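Local coordinates for ABC sugar (Ribose) transporter, periplasmic substrate-binding subunit (Rhodobacter sphaeroides, PDB 3L49), which probably binds a sugar in the periplasm and delivers it to an ABC transporter, at residues 17-20 with 21-25; 28-31 with 32-36; 74-77 with 78-81; 142-145 with 146-150; 248-251 with 252-256. All coordinates share one frame; numbering follows the deposited sequence.

Contact 1: residues 17-20 with 21-25; sequences HDWD and LKAYQ
D18 and K22 meet one turn apart on the first turns of helix 18-33, their side chains slanting across one another until NZ of K22 lies 2.9 Å from OD2 of D18 in a salt bridge. The ammonium comes to the syn side of that oxygen but 28° out of the carboxylate plane, and OD1 stays further off, at 3.4 Å from NZ. Bends at chi2 (72°) and chi4 (-70°) fold the lysine chain back toward the start of the helix, laying its CD 3.5 Å from the carbonyl O of D18. With an alanine in place of K22 the carboxylate of D18 would probably lose its charged mate within this turn and be freer to rotate. Beneath the pair, the carbonyl O of D18 accepts the backbone N of K22.

The indole of W19 lies apart from the salt bridge; CZ3 approaches CB of A23 obliquely at 4.0 Å. H17 is the N-cap residue, and its carbonyl O takes the N-H of L21 at 3.0 Å. One face of its imidazole has CB of D20 beneath it, offset toward the rim, while NE2 is hydrogen-bonded to an unidentified bound ligand and the ring also meets that of W199. The carboxylate of D20 is engaged by R45 in a salt bridge.

The helix belongs to a beta-alpha-beta unit with strands 7-12 and 37-42, and Y24 packs on both strands. W19 and K22 instead lie against P248 at the start of helix 248-263.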
loop_
_atom_site.group_PDB
_atom_site.type_symbol
_atom_site.label_atom_id
_atom_site.label_comp_id
_atom_site.label_asym_id
_atom_site.label_seq_id
_atom_site.Cartn_x
_atom_site.Cartn_y
_atom_site.Cartn_z
ATOM N N HIS A 17 4.701 1.903 9.928
ATOM C CA HIS A 17 4.287 3.184 9.388
ATOM C C HIS A 17 2.795 3.182 9.472
ATOM O O HIS A 17 2.053 2.231 9.582
ATOM C CB HIS A 17 4.722 3.459 7.949
ATOM C CG HIS A 17 4.169 2.486 6.958
ATOM N ND1 HIS A 17 3.072 2.769 6.175
ATOM C CD2 HIS A 17 4.557 1.231 6.626
ATOM C CE1 HIS A 17 2.811 1.733 5.398
ATOM N NE2 HIS A 17 3.697 0.788 5.652
ATOM N N ASP A 18 2.366 4.385 9.131
ATOM C CA ASP A 18 1.055 4.933 9.505
ATOM C C ASP A 18 -0.160 4.173 8.965
ATOM O O ASP A 18 -1.113 3.956 9.665
ATOM C CB ASP A 18 0.971 6.394 9.074
ATOM C CG ASP A 18 -0.208 7.107 9.649
ATOM O OD1 ASP A 18 -0.283 7.222 10.878
ATOM O OD2 ASP A 18 -1.060 7.574 8.885
ATOM N N TRP A 19 -0.124 3.823 7.704
ATOM C CA TRP A 19 -1.223 3.147 7.080
ATOM C C TRP A 19 -1.387 1.791 7.741
ATOM O O TRP A 19 -2.466 1.421 8.132
ATOM C CB TRP A 19 -0.999 3.018 5.568
ATOM C CG TRP A 19 -2.173 2.558 4.767
ATOM C CD1 TRP A 19 -3.002 3.314 4.018
ATOM C CD2 TRP A 19 -2.626 1.222 4.617
ATOM N NE1 TRP A 19 -3.923 2.545 3.421
ATOM C CE2 TRP A 19 -3.714 1.250 3.764
ATOM C CE3 TRP A 19 -2.196 0.000 5.100
ATOM C CZ2 TRP A 19 -4.382 0.134 3.424
ATOM C CZ3 TRP A 19 -2.853 -1.091 4.760
ATOM C CH2 TRP A 19 -3.940 -1.034 3.932
ATOM N N ASP A 20 -0.287 1.078 7.886
ATOM C CA ASP A 20 -0.294 -0.258 8.474
ATOM C C ASP A 20 -0.809 -0.249 9.902
ATOM O O ASP A 20 -1.600 -1.106 10.271
ATOM C CB ASP A 20 1.111 -0.858 8.444
ATOM C CG ASP A 20 1.538 -1.284 7.054
ATOM O OD1 ASP A 20 0.964 -0.784 6.062
ATOM O OD2 ASP A 20 2.463 -2.112 6.952
ATOM N N LEU A 21 -0.352 0.723 10.692
ATOM C CA LEU A 21 -0.759 0.844 12.082
ATOM C C LEU A 21 -2.251 1.137 12.199
ATOM O O LEU A 21 -2.933 0.532 13.028
ATOM C CB LEU A 21 0.072 1.900 12.820
ATOM C CG LEU A 21 -0.310 2.132 14.292
ATOM C CD1 LEU A 21 -0.033 0.896 15.133
ATOM C CD2 LEU A 21 0.377 3.366 14.884
ATOM N N LYS A 22 -2.748 2.042 11.354
ATOM C CA LYS A 22 -4.185 2.357 11.288
ATOM C C LYS A 22 -5.073 1.155 10.945
ATOM O O LYS A 22 -6.119 0.976 11.566
ATOM C CB LYS A 22 -4.458 3.504 10.307
ATOM C CG LYS A 22 -4.781 4.855 10.945
ATOM C CD LYS A 22 -3.573 5.521 11.597
ATOM C CE LYS A 22 -3.704 7.042 11.600
ATOM N NZ LYS A 22 -3.586 7.620 10.223
ATOM N N ALA A 23 -4.653 0.343 9.973
ATOM C CA ALA A 23 -5.425 -0.824 9.554
ATOM C C ALA A 23 -5.454 -1.907 10.640
ATOM O O ALA A 23 -6.499 -2.516 10.917
ATOM C CB ALA A 23 -4.854 -1.383 8.259
ATOM N N TYR A 24 -4.288 -2.124 11.250
ATOM C CA TYR A 24 -4.068 -3.123 12.292
ATOM C C TYR A 24 -4.877 -2.805 13.546
ATOM O O TYR A 24 -5.530 -3.686 14.108
ATOM C CB TYR A 24 -2.577 -3.155 12.606
ATOM C CG TYR A 24 -2.087 -4.249 13.526
ATOM C CD1 TYR A 24 -1.790 -3.978 14.859
ATOM C CD2 TYR A 24 -1.872 -5.544 13.053
ATOM C CE1 TYR A 24 -1.309 -4.970 15.702
ATOM C CE2 TYR A 24 -1.394 -6.547 13.891
ATOM C CZ TYR A 24 -1.115 -6.246 15.213
ATOM O OH TYR A 24 -0.638 -7.216 16.055
ATOM N N GLN A 25 -4.846 -1.539 13.952
ATOM C CA GLN A 25 -5.556 -1.052 15.132
ATOM C C GLN A 25 -7.067 -1.123 14.944
ATOM O O GLN A 25 -7.798 -1.424 15.891
ATOM C CB GLN A 25 -5.185 0.402 15.384
ATOM C CG GLN A 25 -4.830 0.734 16.802
ATOM C CD GLN A 25 -3.343 0.949 16.970
ATOM O OE1 GLN A 25 -2.849 2.075 16.863
ATOM N NE2 GLN A 25 -2.614 -0.135 17.216
#

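Contact 2: residues 28-31 with 32-36; sequences IAEI and ERLGG
E30 and R33 join side chains in the last full turn of helix 18-33, just before the chain leaves the helix through a Schellman motif at G35.

The charged interaction is side-on. NE and NH2 of R33 both face the carboxylate of E30, and OE2 accepts from both, with NH2 to OE2 at 2.9 Å. OE1 takes a further bond from NE, at 3.1 Å. Both oxygens lie close to the guanidinium plane, yet the carboxylate plane is turned 45° from it, so the two groups are not coplanar. The glutamate chain bends at chi2 (56°) and runs alongside the arginine.

Aliphatic carbons also make van der Waals contacts with oxygens. CG2 of I28 touches the carboxylate end of E32 at 3.7 Å from OE1, the aliphatic parts of the two chains running together. CG of L34 rests 3.3 Å from the carbonyl O of E30. Apolar packing reaches outside the turn: I31 and L34 lie on V256 of helix 248-263, and I31 reaches I8 and I10 of strand 7-12.

Backbone bonds finish the helix. E32, R33 and L34 donate to the carbonyls of I28, A29 and E30. G35 has a positive phi of 95°, where a side chain would collide with the carbonyl O of L34, and this leads the chain toward strand 37-42. The closing bond runs from N of G36 to O of I31, at 2.8 Å.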
loop_
_atom_site.group_PDB
_atom_site.type_symbol
_atom_site.label_atom_id
_atom_site.label_comp_id
_atom_site.label_asym_id
_atom_site.label_seq_id
_atom_site.Cartn_x
_atom_site.Cartn_y
_atom_site.Cartn_z
ATOM N N ILE A 28 -8.346 -4.763 15.400
ATOM C CA ILE A 28 -8.387 -5.096 16.826
ATOM C C ILE A 28 -9.609 -4.463 17.480
ATOM O O ILE A 28 -10.379 -5.151 18.161
ATOM C CB ILE A 28 -7.088 -4.653 17.558
ATOM C CG1 ILE A 28 -5.873 -5.440 17.049
ATOM C CG2 ILE A 28 -7.207 -4.819 19.081
ATOM C CD1 ILE A 28 -4.523 -4.860 17.512
ATOM N N ALA A 29 -9.789 -3.163 17.229
ATOM C CA ALA A 29 -10.891 -2.370 17.787
ATOM C C ALA A 29 -12.264 -2.911 17.400
ATOM O O ALA A 29 -13.173 -2.958 18.232
ATOM C CB ALA A 29 -10.765 -0.915 17.356
ATOM N N GLU A 30 -12.395 -3.332 16.140
ATOM C CA GLU A 30 -13.660 -3.839 15.624
ATOM C C GLU A 30 -13.995 -5.236 16.143
ATOM O O GLU A 30 -15.162 -5.524 16.436
ATOM C CB GLU A 30 -13.702 -3.776 14.087
ATOM C CG GLU A 30 -15.119 -3.821 13.480
ATOM C CD GLU A 30 -16.080 -2.725 14.003
ATOM O OE1 GLU A 30 -15.623 -1.680 14.526
ATOM O OE2 GLU A 30 -17.313 -2.907 13.876
ATOM N N ILE A 31 -12.976 -6.087 16.264
ATOM C CA ILE A 31 -13.141 -7.424 16.838
ATOM C C ILE A 31 -13.696 -7.309 18.256
ATOM O O ILE A 31 -14.727 -7.907 18.577
ATOM C CB ILE A 31 -11.830 -8.242 16.837
ATOM C CG1 ILE A 31 -11.447 -8.646 15.413
ATOM C CG2 ILE A 31 -12.000 -9.507 17.676
ATOM C CD1 ILE A 31 -9.970 -9.032 15.239
ATOM N N GLU A 32 -13.027 -6.495 19.069
ATOM C CA GLU A 32 -13.414 -6.270 20.452
ATOM C C GLU A 32 -14.761 -5.571 20.576
ATOM O O GLU A 32 -15.544 -5.900 21.467
ATOM C CB GLU A 32 -12.323 -5.499 21.187
ATOM C CG GLU A 32 -11.012 -6.287 21.313
ATOM C CD GLU A 32 -9.895 -5.506 21.997
ATOM O OE1 GLU A 32 -8.792 -6.075 22.153
ATOM O OE2 GLU A 32 -10.112 -4.330 22.375
ATOM N N ARG A 33 -15.040 -4.636 19.669
ATOM C CA ARG A 33 -16.328 -3.942 19.649
ATOM C C ARG A 33 -17.501 -4.905 19.445
ATOM O O ARG A 33 -18.518 -4.805 20.135
ATOM C CB ARG A 33 -16.349 -2.863 18.566
ATOM C CG ARG A 33 -17.594 -2.012 18.608
ATOM C CD ARG A 33 -17.680 -1.019 17.460
ATOM N NE ARG A 33 -18.256 -1.548 16.218
ATOM C CZ ARG A 33 -19.551 -1.767 15.981
ATOM N NH1 ARG A 33 -20.474 -1.559 16.912
ATOM N NH2 ARG A 33 -19.928 -2.233 14.801
ATOM N N LEU A 34 -17.341 -5.846 18.513
ATOM C CA LEU A 34 -18.372 -6.847 18.213
ATOM C C LEU A 34 -18.426 -7.994 19.244
ATOM O O LEU A 34 -19.219 -8.936 19.107
ATOM C CB LEU A 34 -18.178 -7.399 16.792
ATOM C CG LEU A 34 -18.279 -6.426 15.613
ATOM C CD1 LEU A 34 -17.840 -7.106 14.317
ATOM C CD2 LEU A 34 -19.692 -5.858 15.471
ATOM N N GLY A 35 -17.579 -7.909 20.267
ATOM C CA GLY A 35 -17.616 -8.835 21.402
ATOM C C GLY A 35 -16.651 -9.996 21.271
ATOM O O GLY A 35 -16.753 -10.982 21.995
ATOM N N GLY A 36 -15.707 -9.872 20.347
ATOM C CA GLY A 36 -14.774 -10.943 20.059
ATOM C C GLY A 36 -13.468 -10.830 20.806
ATOM O O GLY A 36 -13.207 -9.839 21.502
#

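Contact 3: residues 74-77 with 78-81; sequences VLNP and WLQK
The carbonyl O of L75 accepts two backbone N-H groups from opposite faces of its plane: W78 N at 2.8 Å and L79 N at 2.9 Å. The bond from L79 is the straighter, 160° at the hydrogen against 132° for W78. P77, with no N-H, makes no bond back to the preceding turn, and the helix is kinked there.

CG of W78 stands anti to its carbonyl carbon (chi1 -63°), which turns the CD1 edge of the indole toward the preceding turn, with CD1 3.7 Å from O of V74 and that oxygen in the ring plane. Over one face sits NZ of K81, 4.0 Å above the plane and offset toward the rim.

The helix, 72-84, bridges strands 64-68 and 89-92 in a beta-alpha-beta unit, and W78 faces V51 and Q55 of helix 47-60. Replacing the indole of W78 by the methyl of an alanine is likely to open a gap against that helix and leave NZ of K81 without the ring it overlies.

On the buried side CD1 of L79 meets CB of L75 at 4.0 Å, and L75 itself packs on I54. N of K81 reaches O of P77 at 3.2 Å, from above the carbonyl plane.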
loop_
_atom_site.group_PDB
_atom_site.type_symbol
_atom_site.label_atom_id
_atom_site.label_comp_id
_atom_site.label_asym_id
_atom_site.label_seq_id
_atom_site.Cartn_x
_atom_site.Cartn_y
_atom_site.Cartn_z
ATOM N N VAL A 74 5.931 -15.718 -0.751
ATOM C CA VAL A 74 6.391 -16.307 0.500
ATOM C C VAL A 74 5.211 -16.918 1.264
ATOM O O VAL A 74 5.300 -18.044 1.773
ATOM C CB VAL A 74 7.130 -15.265 1.392
ATOM C CG1 VAL A 74 7.790 -15.949 2.591
ATOM C CG2 VAL A 74 8.180 -14.500 0.587
ATOM N N LEU A 75 4.107 -16.177 1.315
ATOM C CA LEU A 75 2.929 -16.563 2.089
ATOM C C LEU A 75 2.136 -17.737 1.522
ATOM O O LEU A 75 1.610 -18.540 2.294
ATOM C CB LEU A 75 2.007 -15.354 2.291
ATOM C CG LEU A 75 2.072 -14.497 3.566
ATOM C CD1 LEU A 75 3.358 -14.664 4.387
ATOM C CD2 LEU A 75 1.838 -13.038 3.202
ATOM N N ASN A 76 2.064 -17.836 0.192
ATOM C CA ASN A 76 1.219 -18.838 -0.502
ATOM C C ASN A 76 1.104 -20.249 0.115
ATOM O O ASN A 76 -0.023 -20.687 0.397
ATOM C CB ASN A 76 1.552 -18.925 -2.002
ATOM C CG ASN A 76 0.796 -17.912 -2.830
ATOM O OD1 ASN A 76 -0.381 -17.636 -2.583
ATOM N ND2 ASN A 76 1.469 -17.357 -3.836
ATOM N N PRO A 77 2.251 -20.949 0.358
ATOM C CA PRO A 77 2.128 -22.299 0.944
ATOM C C PRO A 77 1.550 -22.302 2.358
ATOM O O PRO A 77 0.961 -23.296 2.775
ATOM C CB PRO A 77 3.575 -22.808 0.987
ATOM C CG PRO A 77 4.338 -21.923 0.055
ATOM C CD PRO A 77 3.673 -20.597 0.136
ATOM N N TRP A 78 1.716 -21.193 3.075
ATOM C CA TRP A 78 1.220 -21.082 4.448
ATOM C C TRP A 78 -0.249 -20.705 4.475
ATOM O O TRP A 78 -0.990 -21.143 5.358
ATOM C CB TRP A 78 2.106 -20.130 5.265
ATOM C CG TRP A 78 3.488 -20.692 5.352
ATOM C CD1 TRP A 78 4.582 -20.305 4.628
ATOM C CD2 TRP A 78 3.909 -21.812 6.149
ATOM N NE1 TRP A 78 5.661 -21.095 4.946
ATOM C CE2 TRP A 78 5.274 -22.030 5.873
ATOM C CE3 TRP A 78 3.263 -22.642 7.081
ATOM C CZ2 TRP A 78 6.013 -23.039 6.504
ATOM C CZ3 TRP A 78 3.996 -23.648 7.700
ATOM C CH2 TRP A 78 5.356 -23.836 7.406
ATOM N N LEU A 79 -0.656 -19.916 3.483
ATOM C CA LEU A 79 -2.058 -19.600 3.240
ATOM C C LEU A 79 -2.829 -20.862 2.854
ATOM O O LEU A 79 -3.964 -21.065 3.295
ATOM C CB LEU A 79 -2.180 -18.541 2.143
ATOM C CG LEU A 79 -1.567 -17.158 2.396
ATOM C CD1 LEU A 79 -1.719 -16.277 1.171
ATOM C CD2 LEU A 79 -2.160 -16.462 3.625
ATOM N N GLN A 80 -2.191 -21.704 2.041
ATOM C CA GLN A 80 -2.704 -23.027 1.690
ATOM C C GLN A 80 -2.940 -23.907 2.923
ATOM O O GLN A 80 -3.963 -24.585 3.015
ATOM C CB GLN A 80 -1.741 -23.716 0.714
ATOM C CG GLN A 80 -2.140 -25.130 0.301
ATOM C CD GLN A 80 -3.377 -25.149 -0.571
ATOM O OE1 GLN A 80 -3.320 -24.807 -1.753
ATOM N NE2 GLN A 80 -4.507 -25.549 0.008
ATOM N N LYS A 81 -2.002 -23.875 3.871
ATOM C CA LYS A 81 -2.123 -24.636 5.121
ATOM C C LYS A 81 -3.222 -24.127 6.069
ATOM O O LYS A 81 -3.787 -24.926 6.828
ATOM C CB LYS A 81 -0.774 -24.752 5.834
ATOM C CG LYS A 81 0.115 -25.870 5.282
ATOM C CD LYS A 81 1.597 -25.570 5.485
ATOM C CE LYS A 81 2.477 -26.546 4.705
ATOM N NZ LYS A 81 3.787 -25.939 4.304
#

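Contact 4: residues 142-145 with 146-150; sequences IRYD and QMKYV
Helix 138-152 is the helix of a beta-alpha-beta unit between strands 126-131 and 157-159, and in its middle turns Y144 is touched by two side chains from the next turn, M147 and K148. The methyl CE of M147 lies 3.6 Å from CD1 of Y144, the two side chains slanting across each other. Bends at chi2 (-92°) and chi3 (-38°) curl the methionine back, so that this methyl also comes within 3.6 Å of the carbonyl O of Y144. K148 instead follows the length of the tyrosine; its CE meets OH of Y144 at 3.1 Å and CE2 at 3.7 Å. The hydroxyl is hydrogen-bonded to E163, and the ring of Y135 stands nearly perpendicular to that of Y144.

I142 and Q146 form a second, looser pair, with CG2 of I142 4.2 Å from CG of Q146. The amide of Q146 instead donates through NE2 to the carbonyl O of Y108. OD2 of D145 is hydrogen-bonded to OH of Y135. Main-chain bonds follow the alpha-helical pattern: N of Q146 meets O of I142 at 3.0 Å, whereas N of M147 to O of R143 is weak at 3.4 Å.

NE of R143 is hydrogen-bonded to OD1 of N107, and NH1 to the unidentified bound ligand. I142 and Q146 pack on helix 107-122, and M147 contacts W196 of strand 194-197 and I159 of strand 157-159.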
loop_
_atom_site.group_PDB
_atom_site.type_symbol
_atom_site.label_atom_id
_atom_site.label_comp_id
_atom_site.label_asym_id
_atom_site.label_seq_id
_atom_site.Cartn_x
_atom_site.Cartn_y
_atom_site.Cartn_z
ATOM N N ILE A 142 -0.592 -3.925 -8.944
ATOM C CA ILE A 142 -1.688 -3.259 -9.641
ATOM C C ILE A 142 -1.333 -1.799 -9.914
ATOM O O ILE A 142 -1.435 -1.338 -11.053
ATOM C CB ILE A 142 -3.023 -3.348 -8.857
ATOM C CG1 ILE A 142 -3.442 -4.813 -8.648
ATOM C CG2 ILE A 142 -4.121 -2.570 -9.585
ATOM C CD1 ILE A 142 -4.495 -5.018 -7.524
ATOM N N ARG A 143 -0.882 -1.089 -8.876
ATOM C CA ARG A 143 -0.513 0.324 -9.002
ATOM C C ARG A 143 0.569 0.575 -10.056
ATOM O O ARG A 143 0.490 1.537 -10.812
ATOM C CB ARG A 143 -0.088 0.895 -7.652
ATOM C CG ARG A 143 -1.238 1.181 -6.700
ATOM C CD ARG A 143 -0.727 1.193 -5.277
ATOM N NE ARG A 143 -1.783 1.057 -4.277
ATOM C CZ ARG A 143 -1.558 0.882 -2.981
ATOM N NH1 ARG A 143 -0.314 0.817 -2.532
ATOM N NH2 ARG A 143 -2.577 0.785 -2.124
ATOM N N TYR A 144 1.560 -0.310 -10.117
ATOM C CA TYR A 144 2.602 -0.221 -11.135
ATOM C C TYR A 144 2.084 -0.537 -12.534
ATOM O O TYR A 144 2.407 0.183 -13.482
ATOM C CB TYR A 144 3.784 -1.129 -10.788
ATOM C CG TYR A 144 4.891 -1.098 -11.814
ATOM C CD1 TYR A 144 5.844 -0.075 -11.805
ATOM C CD2 TYR A 144 4.982 -2.085 -12.803
ATOM C CE1 TYR A 144 6.862 -0.037 -12.753
ATOM C CE2 TYR A 144 5.994 -2.060 -13.750
ATOM C CZ TYR A 144 6.923 -1.033 -13.718
ATOM O OH TYR A 144 7.918 -1.001 -14.648
ATOM N N ASP A 145 1.301 -1.612 -12.661
ATOM C CA ASP A 145 0.751 -2.030 -13.960
ATOM C C ASP A 145 -0.100 -0.952 -14.634
ATOM O O ASP A 145 0.017 -0.730 -15.847
ATOM C CB ASP A 145 -0.072 -3.315 -13.831
ATOM C CG ASP A 145 0.793 -4.569 -13.717
ATOM O OD1 ASP A 145 0.258 -5.620 -13.301
ATOM O OD2 ASP A 145 1.998 -4.515 -14.038
ATOM N N GLN A 146 -0.939 -0.287 -13.837
ATOM C CA GLN A 146 -1.834 0.762 -14.331
ATOM C C GLN A 146 -1.064 1.975 -14.798
ATOM O O GLN A 146 -1.417 2.574 -15.806
ATOM C CB GLN A 146 -2.857 1.171 -13.261
ATOM C CG GLN A 146 -3.818 0.048 -12.824
ATOM C CD GLN A 146 -4.856 -0.299 -13.893
ATOM O OE1 GLN A 146 -4.600 -1.090 -14.796
ATOM N NE2 GLN A 146 -6.028 0.290 -13.780
ATOM N N MET A 147 -0.009 2.320 -14.063
ATOM C CA MET A 147 0.884 3.418 -14.425
ATOM C C MET A 147 1.511 3.142 -15.786
ATOM O O MET A 147 1.477 3.990 -16.682
ATOM C CB MET A 147 1.961 3.624 -13.328
ATOM C CG MET A 147 2.930 4.828 -13.524
ATOM S SD MET A 147 4.479 4.440 -14.412
ATOM C CE MET A 147 4.837 2.827 -13.764
ATOM N N LYS A 148 2.047 1.938 -15.937
ATOM C CA LYS A 148 2.777 1.582 -17.133
ATOM C C LYS A 148 1.845 1.494 -18.342
ATOM O O LYS A 148 2.202 1.944 -19.435
ATOM C CB LYS A 148 3.576 0.292 -16.912
ATOM C CG LYS A 148 4.567 0.003 -18.034
ATOM C CD LYS A 148 5.998 -0.073 -17.536
ATOM C CE LYS A 148 6.457 -1.501 -17.368
ATOM N NZ LYS A 148 6.695 -2.223 -18.650
ATOM N N TYR A 149 0.643 0.957 -18.125
ATOM C CA TYR A 149 -0.378 0.877 -19.177
ATOM C C TYR A 149 -0.796 2.267 -19.694
ATOM O O TYR A 149 -0.838 2.497 -20.903
ATOM C CB TYR A 149 -1.598 0.063 -18.703
ATOM C CG TYR A 149 -2.642 -0.134 -19.784
ATOM C CD1 TYR A 149 -3.912 0.440 -19.671
ATOM C CD2 TYR A 149 -2.350 -0.864 -20.941
ATOM C CE1 TYR A 149 -4.877 0.269 -20.671
ATOM C CE2 TYR A 149 -3.304 -1.033 -21.947
ATOM C CZ TYR A 149 -4.564 -0.469 -21.803
ATOM O OH TYR A 149 -5.498 -0.625 -22.800
ATOM N N VAL A 150 -1.083 3.180 -18.766
ATOM C CA VAL A 150 -1.390 4.584 -19.060
ATOM C C VAL A 150 -0.276 5.292 -19.843
ATOM O O VAL A 150 -0.549 6.046 -20.791
ATOM C CB VAL A 150 -1.722 5.354 -17.748
ATOM C CG1 VAL A 150 -1.550 6.857 -17.905
ATOM C CG2 VAL A 150 -3.133 5.037 -17.308
#

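Contact 5: residues 248-251 with 252-256; sequences PSEI and GKLAV
E250 folds its side chain over the next turn of helix 248-263, where its OE2 comes 3.8 Å from CD1 of L254. Its chi1 at -93° is not staggered, and chi2 at -66° then bends the chain so that the carboxylate crosses L254 at a slant. L254 sets CG anti to its own carbonyl carbon (chi1 -75°), which lays the branch against the preceding turn, with CG 3.3 Å from the carbonyl O of E250. That same oxygen accepts the backbone N of L254 at 2.9 Å, almost in line with the C=O.

K253 crosses E250 on another slant. Its CD lies 4.2 Å from OE1 of E250, but NZ goes on to 5.5 Å from OE1, too far for a salt bridge; the lysine nitrogen has a long, weak ion pair with E30 of helix 18-33 instead.

I251 puts CG2 beside its carbonyl carbon, 3.4 Å from the N of G252, and its side chain packs on V92 and S105. G252 donates to the carbonyl O of P248, its N at 3.0 Å, and A255 donates to I251.

P248 lies against W19 and K22, and V256 against I31, so the helix runs beside helix 18-33 while I251 and A255 face strand 89-92. Helices packed on a largely parallel sheet are the alpha/beta architecture from which the lobes of periplasmic binding proteins are built.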
loop_
_atom_site.group_PDB
_atom_site.type_symbol
_atom_site.label_atom_id
_atom_site.label_comp_id
_atom_site.label_asym_id
_atom_site.label_seq_id
_atom_site.Cartn_x
_atom_site.Cartn_y
_atom_site.Cartn_z
ATOM N N PRO A 248 -7.314 3.450 5.632
ATOM C CA PRO A 248 -6.914 2.209 6.319
ATOM C C PRO A 248 -7.777 1.841 7.528
ATOM O O PRO A 248 -8.070 0.662 7.723
ATOM C CB PRO A 248 -5.470 2.488 6.752
ATOM C CG PRO A 248 -5.314 3.964 6.677
ATOM C CD PRO A 248 -6.171 4.376 5.532
ATOM N N SER A 249 -8.193 2.839 8.307
ATOM C CA SER A 249 -9.110 2.611 9.424
ATOM C C SER A 249 -10.459 2.043 8.980
ATOM O O SER A 249 -11.041 1.206 9.682
ATOM C CB SER A 249 -9.300 3.880 10.251
ATOM O OG SER A 249 -8.128 4.160 10.993
ATOM N N GLU A 250 -10.944 2.476 7.816
ATOM C CA GLU A 250 -12.155 1.886 7.243
ATOM C C GLU A 250 -11.943 0.474 6.743
ATOM O O GLU A 250 -12.776 -0.396 7.005
ATOM C CB GLU A 250 -12.730 2.740 6.123
ATOM C CG GLU A 250 -13.763 3.710 6.605
ATOM C CD GLU A 250 -15.031 3.050 7.126
ATOM O OE1 GLU A 250 -15.459 3.411 8.246
ATOM O OE2 GLU A 250 -15.602 2.188 6.418
ATOM N N ILE A 251 -10.833 0.266 6.028
ATOM C CA ILE A 251 -10.457 -1.046 5.489
ATOM C C ILE A 251 -10.406 -2.112 6.597
ATOM O O ILE A 251 -11.019 -3.171 6.464
ATOM C CB ILE A 251 -9.125 -0.961 4.674
ATOM C CG1 ILE A 251 -9.400 -0.433 3.262
ATOM C CG2 ILE A 251 -8.446 -2.304 4.572
ATOM C CD1 ILE A 251 -8.313 0.496 2.695
ATOM N N GLY A 252 -9.715 -1.809 7.697
ATOM C CA GLY A 252 -9.618 -2.725 8.824
ATOM C C GLY A 252 -10.967 -3.060 9.433
ATOM O O GLY A 252 -11.263 -4.230 9.691
ATOM N N LYS A 253 -11.779 -2.024 9.638
ATOM C CA LYS A 253 -13.140 -2.145 10.166
ATOM C C LYS A 253 -14.017 -3.034 9.296
ATOM O O LYS A 253 -14.741 -3.882 9.812
ATOM C CB LYS A 253 -13.788 -0.772 10.253
ATOM C CG LYS A 253 -14.642 -0.590 11.476
ATOM C CD LYS A 253 -15.588 0.583 11.334
ATOM C CE LYS A 253 -15.968 1.132 12.705
ATOM N NZ LYS A 253 -17.441 1.195 12.893
ATOM N N LEU A 254 -13.927 -2.840 7.980
ATOM C CA LEU A 254 -14.787 -3.531 7.013
ATOM C C LEU A 254 -14.434 -5.006 6.861
ATOM O O LEU A 254 -15.317 -5.840 6.643
ATOM C CB LEU A 254 -14.714 -2.842 5.646
ATOM C CG LEU A 254 -15.436 -1.515 5.404
ATOM C CD1 LEU A 254 -14.848 -0.811 4.183
ATOM C CD2 LEU A 254 -16.939 -1.733 5.249
ATOM N N ALA A 255 -13.137 -5.304 6.961
ATOM C CA ALA A 255 -12.620 -6.665 6.920
ATOM C C ALA A 255 -13.171 -7.525 8.057
ATOM O O ALA A 255 -13.508 -8.686 7.846
ATOM C CB ALA A 255 -11.094 -6.654 6.943
ATOM N N VAL A 256 -13.278 -6.939 9.250
ATOM C CA VAL A 256 -13.791 -7.639 10.429
ATOM C C VAL A 256 -15.289 -7.931 10.290
ATOM O O VAL A 256 -15.767 -8.977 10.734
ATOM C CB VAL A 256 -13.450 -6.878 11.746
ATOM C CG1 VAL A 256 -14.043 -7.571 12.968
ATOM C CG2 VAL A 256 -11.952 -6.780 11.909
#

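Overall arrangement
The contacts come in series along the chain, each local to one helix or its end. Contacts 1 and 2 share helix 18-33, with about 16 Å between centres, and contact 5 touches both, from centres about 10 Å and 12 Å away, so helices 18-33 and 248-263 pack side by side although far apart in sequence. Contact 3, on helix 72-84, stands about 23 Å (centres) from contacts 1 and 5. Contact 4 lies across the chain's centre from contacts 1, 2 and 5, its centre about 25 Å from contacts 1 and 5. H17 and R143 reach the unidentified ligand from these opposite sides, consistent with a binding cleft between two lobes.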